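Local coordinates for protein ATP-dependent RNA helicase HrpB (Escherichia coli, PDB 6EUD) that hydrolyses ATP to ADP and phosphate as a DEAH/RHA-type RNA helicase that binds single-stranded RNA, at residues R198-L211 with E227-I239. Residues are numbered along the deposited sequence; the frame is centred on the assembly and turned at random.
Sequences RFDDAVAVATAEML and EIQRVQEQLASRI
Ala204 sets its CB against Gln234 CB at 3.6 Å, a small side chain consistent with the close approach of the axes of helices 199-211 and 227-236 (8.4 Å, signed crossing angle -53°). The end of Leu235 turns to helix 199-211, where its CD1 lies 3.5 Å from Ala204 O and touches Thr207 CB and CG2. Val203 and Val231 meet at about a right angle through their CG1 methyls, 4.0 Å apart, and both pack on Leu220. Strand 217-221, carrying Leu220, connects the two helices and runs parallel to strands 269-274 and 287-302 in the sheet of this RecA-like helicase C-terminal domain. No direct hydrogen bond joins the segments; instead one water donates to Asp200 OD2 and Arg230 O and accepts from Gln234 NE2. Arg238, its chain extended from CG to NE (chi2 172°, chi3 174°), runs past Val205 CG2, 3.6 Å from NE, and its NH1 grips both Gln234 O (2.6 Å) and Gln234 OE1 (3.1 Å). Asp201 OD1 lies well out of the guanidinium plane, 3.8 Å from NH2, a long, purely electrostatic salt bridge. Losing this guanidinium to an alanine here would probably leave the Gln234 amide less firmly held and Asp201 without this opposite charge.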
loop_
_atom_site.group_PDB
_atom_site.type_symbol
_atom_site.label_atom_id
_atom_site.label_comp_id
_atom_site.label_asym_id
_atom_site.label_seq_id
_atom_site.Cartn_x
_atom_site.Cartn_y
_atom_site.Cartn_z
ATOM N N ARG A 198 -25.521 -3.150 20.468
ATOM C CA ARG A 198 -24.077 -3.373 20.463
ATOM C C ARG A 198 -23.744 -4.596 19.612
ATOM O O ARG A 198 -24.590 -5.466 19.421
ATOM C CB ARG A 198 -23.543 -3.571 21.881
ATOM C CG ARG A 198 -23.974 -2.494 22.852
ATOM C CD ARG A 198 -23.442 -2.765 24.244
ATOM N NE ARG A 198 -21.992 -2.689 24.257
ATOM C CZ ARG A 198 -21.208 -3.617 24.778
ATOM N NH1 ARG A 198 -21.765 -4.673 25.351
ATOM N NH2 ARG A 198 -19.880 -3.488 24.746
ATOM N N PHE A 199 -22.514 -4.673 19.106
ATOM C CA PHE A 199 -22.100 -5.849 18.351
ATOM C C PHE A 199 -22.228 -7.134 19.198
ATOM O O PHE A 199 -22.872 -8.094 18.767
ATOM C CB PHE A 199 -20.663 -5.674 17.827
ATOM C CG PHE A 199 -20.134 -6.861 17.058
ATOM C CD1 PHE A 199 -20.503 -7.074 15.726
ATOM C CD2 PHE A 199 -19.257 -7.766 17.662
ATOM C CE1 PHE A 199 -20.013 -8.164 15.009
ATOM C CE2 PHE A 199 -18.752 -8.860 16.949
ATOM C CZ PHE A 199 -19.131 -9.054 15.615
ATOM N N ASP A 200 -21.654 -7.143 20.405
ATOM C CA ASP A 200 -21.601 -8.370 21.200
ATOM C C ASP A 200 -22.998 -8.854 21.627
ATOM O O ASP A 200 -23.264 -10.060 21.605
ATOM C CB ASP A 200 -20.691 -8.203 22.439
ATOM C CG ASP A 200 -21.138 -7.079 23.381
ATOM O OD1 ASP A 200 -22.197 -6.448 23.158
ATOM O OD2 ASP A 200 -20.432 -6.842 24.382
ATOM N N ASP A 201 -23.891 -7.936 21.995
ATOM C CA ASP A 201 -25.281 -8.303 22.288
ATOM C C ASP A 201 -25.986 -8.872 21.062
ATOM O O ASP A 201 -26.694 -9.877 21.141
ATOM C CB ASP A 201 -26.078 -7.098 22.783
ATOM C CG ASP A 201 -25.705 -6.685 24.196
ATOM O OD1 ASP A 201 -25.227 -7.548 24.963
ATOM O OD2 ASP A 201 -25.891 -5.496 24.536
ATOM N N ALA A 202 -25.805 -8.207 19.927
ATOM C CA ALA A 202 -26.478 -8.609 18.713
ATOM C C ALA A 202 -26.016 -10.009 18.314
ATOM O O ALA A 202 -26.845 -10.850 17.975
ATOM C CB ALA A 202 -26.226 -7.596 17.587
ATOM N N VAL A 203 -24.709 -10.272 18.391
ATOM C CA VAL A 203 -24.205 -11.583 17.978
ATOM C C VAL A 203 -24.742 -12.657 18.939
ATOM O O VAL A 203 -25.128 -13.752 18.508
ATOM C CB VAL A 203 -22.651 -11.635 17.908
ATOM C CG1 VAL A 203 -22.151 -13.055 17.746
ATOM C CG2 VAL A 203 -22.131 -10.791 16.753
ATOM N N ALA A 204 -24.800 -12.337 20.226
ATOM C CA ALA A 204 -25.241 -13.317 21.219
ATOM C C ALA A 204 -26.699 -13.638 21.027
ATOM O O ALA A 204 -27.120 -14.782 21.205
ATOM C CB ALA A 204 -24.993 -12.807 22.661
ATOM N N VAL A 205 -27.483 -12.625 20.674
ATOM C CA VAL A 205 -28.900 -12.850 20.485
ATOM C C VAL A 205 -29.139 -13.699 19.252
ATOM O O VAL A 205 -29.938 -14.620 19.281
ATOM C CB VAL A 205 -29.671 -11.525 20.383
ATOM C CG1 VAL A 205 -31.062 -11.737 19.768
ATOM C CG2 VAL A 205 -29.785 -10.903 21.769
ATOM N N ALA A 206 -28.437 -13.397 18.166
ATOM C CA ALA A 206 -28.574 -14.179 16.942
ATOM C C ALA A 206 -28.157 -15.625 17.187
ATOM O O ALA A 206 -28.827 -16.546 16.726
ATOM C CB ALA A 206 -27.749 -13.563 15.810
ATOM N N THR A 207 -27.072 -15.813 17.938
ATOM C CA THR A 207 -26.506 -17.139 18.204
ATOM C C THR A 207 -27.416 -17.984 19.116
ATOM O O THR A 207 -27.620 -19.179 18.864
ATOM C CB THR A 207 -25.098 -17.012 18.829
ATOM O OG1 THR A 207 -24.241 -16.308 17.920
ATOM C CG2 THR A 207 -24.477 -18.362 19.126
ATOM N N ALA A 208 -27.974 -17.366 20.156
ATOM C CA ALA A 208 -28.873 -18.077 21.060
ATOM C C ALA A 208 -30.129 -18.498 20.326
ATOM O O ALA A 208 -30.712 -19.541 20.630
ATOM C CB ALA A 208 -29.231 -17.212 22.276
ATOM N N GLU A 209 -30.543 -17.692 19.355
ATOM C CA GLU A 209 -31.720 -18.018 18.581
ATOM C C GLU A 209 -31.451 -19.185 17.627
ATOM O O GLU A 209 -32.324 -20.018 17.402
ATOM C CB GLU A 209 -32.206 -16.789 17.818
ATOM C CG GLU A 209 -33.419 -17.038 16.906
ATOM C CD GLU A 209 -34.693 -17.434 17.675
ATOM O OE1 GLU A 209 -34.723 -17.320 18.926
ATOM O OE2 GLU A 209 -35.671 -17.854 17.021
ATOM N N MET A 210 -30.254 -19.253 17.059
ATOM C CA MET A 210 -29.892 -20.406 16.247
ATOM C C MET A 210 -29.867 -21.714 17.057
ATOM O O MET A 210 -30.309 -22.766 16.588
ATOM C CB MET A 210 -28.546 -20.176 15.582
ATOM C CG MET A 210 -28.296 -21.151 14.441
ATOM S SD MET A 210 -27.749 -20.330 12.988
ATOM C CE MET A 210 -27.475 -21.733 11.979
ATOM N N LEU A 211 -29.361 -21.621 18.280
ATOM C CA LEU A 211 -29.304 -22.748 19.190
ATOM C C LEU A 211 -30.705 -23.219 19.538
ATOM O O LEU A 211 -30.940 -24.395 19.775
ATOM C CB LEU A 211 -28.546 -22.364 20.466
ATOM C CG LEU A 211 -27.058 -22.056 20.272
ATOM C CD1 LEU A 211 -26.421 -21.552 21.563
ATOM C CD2 LEU A 211 -26.343 -23.285 19.770
ATOM N N GLU A 227 -13.551 -9.594 21.071
ATOM C CA GLU A 227 -14.939 -9.859 20.690
ATOM C C GLU A 227 -15.356 -11.235 21.168
ATOM O O GLU A 227 -16.482 -11.414 21.637
ATOM C CB GLU A 227 -15.154 -9.746 19.179
ATOM C CG GLU A 227 -15.079 -8.339 18.628
ATOM C CD GLU A 227 -13.651 -7.849 18.420
ATOM O OE1 GLU A 227 -12.748 -8.695 18.216
ATOM O OE2 GLU A 227 -13.446 -6.612 18.436
ATOM N N ILE A 228 -14.449 -12.201 21.063
ATOM C CA ILE A 228 -14.694 -13.519 21.631
ATOM C C ILE A 228 -15.072 -13.445 23.117
ATOM O O ILE A 228 -16.027 -14.093 23.554
ATOM C CB ILE A 228 -13.475 -14.431 21.474
ATOM C CG1 ILE A 228 -13.251 -14.735 19.992
ATOM C CG2 ILE A 228 -13.656 -15.726 22.294
ATOM C CD1 ILE A 228 -12.125 -15.698 19.723
ATOM N N GLN A 229 -14.338 -12.651 23.894
ATOM C CA GLN A 229 -14.601 -12.554 25.331
ATOM C C GLN A 229 -15.951 -11.902 25.605
ATOM O O GLN A 229 -16.752 -12.402 26.412
ATOM C CB GLN A 229 -13.495 -11.768 26.021
ATOM C CG GLN A 229 -12.127 -12.363 25.859
ATOM C CD GLN A 229 -11.061 -11.559 26.575
ATOM O OE1 GLN A 229 -11.340 -10.491 27.116
ATOM N NE2 GLN A 229 -9.834 -12.075 26.591
ATOM N N ARG A 230 -16.219 -10.792 24.922
ATOM C CA ARG A 230 -17.447 -10.044 25.174
ATOM C C ARG A 230 -18.706 -10.799 24.742
ATOM O O ARG A 230 -19.718 -10.764 25.461
ATOM C CB ARG A 230 -17.380 -8.667 24.499
ATOM C CG ARG A 230 -16.466 -7.699 25.246
ATOM C CD ARG A 230 -16.483 -6.301 24.656
ATOM N NE ARG A 230 -15.851 -6.274 23.342
ATOM C CZ ARG A 230 -14.544 -6.183 23.145
ATOM N NH1 ARG A 230 -13.715 -6.124 24.176
ATOM N NH2 ARG A 230 -14.065 -6.153 21.912
ATOM N N VAL A 231 -18.651 -11.473 23.588
ATOM C CA VAL A 231 -19.804 -12.220 23.122
ATOM C C VAL A 231 -20.020 -13.403 24.057
ATOM O O VAL A 231 -21.162 -13.775 24.364
ATOM C CB VAL A 231 -19.640 -12.716 21.667
ATOM C CG1 VAL A 231 -20.680 -13.782 21.347
ATOM C CG2 VAL A 231 -19.712 -11.559 20.688
ATOM N N GLN A 232 -18.916 -13.974 24.527
ATOM C CA GLN A 232 -18.989 -15.102 25.440
ATOM C C GLN A 232 -19.780 -14.734 26.700
ATOM O O GLN A 232 -20.665 -15.483 27.129
ATOM C CB GLN A 232 -17.586 -15.594 25.817
ATOM C CG GLN A 232 -17.622 -16.816 26.732
ATOM C CD GLN A 232 -16.257 -17.439 26.931
ATOM O OE1 GLN A 232 -15.249 -16.883 26.508
ATOM N NE2 GLN A 232 -16.217 -18.595 27.576
ATOM N N GLU A 233 -19.466 -13.576 27.275
ATOM C CA GLU A 233 -20.186 -13.099 28.445
ATOM C C GLU A 233 -21.671 -12.876 28.137
ATOM O O GLU A 233 -22.526 -13.250 28.941
ATOM C CB GLU A 233 -19.553 -11.812 28.971
ATOM C CG GLU A 233 -20.336 -11.175 30.094
ATOM C CD GLU A 233 -19.519 -10.159 30.857
ATOM O OE1 GLU A 233 -18.323 -10.003 30.530
ATOM O OE2 GLU A 233 -20.068 -9.523 31.785
ATOM N N GLN A 234 -21.978 -12.286 26.980
ATOM C CA GLN A 234 -23.371 -12.032 26.619
ATOM C C GLN A 234 -24.104 -13.328 26.337
ATOM O O GLN A 234 -25.295 -13.452 26.617
ATOM C CB GLN A 234 -23.468 -11.101 25.407
ATOM C CG GLN A 234 -22.942 -9.714 25.693
ATOM C CD GLN A 234 -23.550 -9.137 26.970
ATOM O OE1 GLN A 234 -24.754 -9.247 27.198
ATOM N NE2 GLN A 234 -22.713 -8.546 27.816
ATOM N N LEU A 235 -23.384 -14.294 25.781
ATOM C CA LEU A 235 -23.955 -15.589 25.436
ATOM C C LEU A 235 -24.332 -16.354 26.710
ATOM O O LEU A 235 -25.386 -16.980 26.796
ATOM C CB LEU A 235 -22.950 -16.365 24.585
ATOM C CG LEU A 235 -23.428 -17.265 23.456
ATOM C CD1 LEU A 235 -24.597 -16.640 22.743
ATOM C CD2 LEU A 235 -22.265 -17.480 22.496
ATOM N N ALA A 236 -23.473 -16.240 27.712
ATOM C CA ALA A 236 -23.595 -16.940 28.988
ATOM C C ALA A 236 -24.954 -16.805 29.707
ATOM O O ALA A 236 -25.377 -17.715 30.429
ATOM C CB ALA A 236 -22.475 -16.473 29.904
ATOM N N SER A 237 -25.636 -15.684 29.503
ATOM C CA SER A 237 -26.924 -15.421 30.147
ATOM C C SER A 237 -28.126 -15.790 29.265
ATOM O O SER A 237 -29.277 -15.698 29.687
ATOM C CB SER A 237 -27.011 -13.949 30.516
ATOM O OG SER A 237 -26.914 -13.151 29.341
ATOM N N ARG A 238 -27.847 -16.190 28.028
ATOM C CA ARG A 238 -28.899 -16.429 27.055
ATOM C C ARG A 238 -28.957 -17.889 26.595
ATOM O O ARG A 238 -29.776 -18.241 25.735
ATOM C CB ARG A 238 -28.714 -15.504 25.838
ATOM C CG ARG A 238 -28.872 -14.010 26.122
ATOM C CD ARG A 238 -28.481 -13.177 24.898
ATOM N NE ARG A 238 -28.742 -11.749 25.060
ATOM C CZ ARG A 238 -27.943 -10.918 25.732
ATOM N NH1 ARG A 238 -26.854 -11.379 26.335
ATOM N NH2 ARG A 238 -28.239 -9.626 25.824
ATOM N N ILE A 239 -28.100 -18.736 27.160
ATOM C CA ILE A 239 -28.042 -20.132 26.733
ATOM C C ILE A 239 -28.557 -21.092 27.785
ATOM O O ILE A 239 -28.575 -20.778 28.968
ATOM C CB ILE A 239 -26.603 -20.571 26.375
ATOM C CG1 ILE A 239 -25.667 -20.295 27.551
ATOM C CG2 ILE A 239 -26.129 -19.896 25.103
ATOM C CD1 ILE A 239 -24.263 -20.793 27.337
HETATM O O HOH W 1 -19.886 -8.297 27.099
HETATM O O HOH W 2 -18.795 -5.907 21.745
HETATM O O HOH W 3 -30.612 -20.496 23.300
#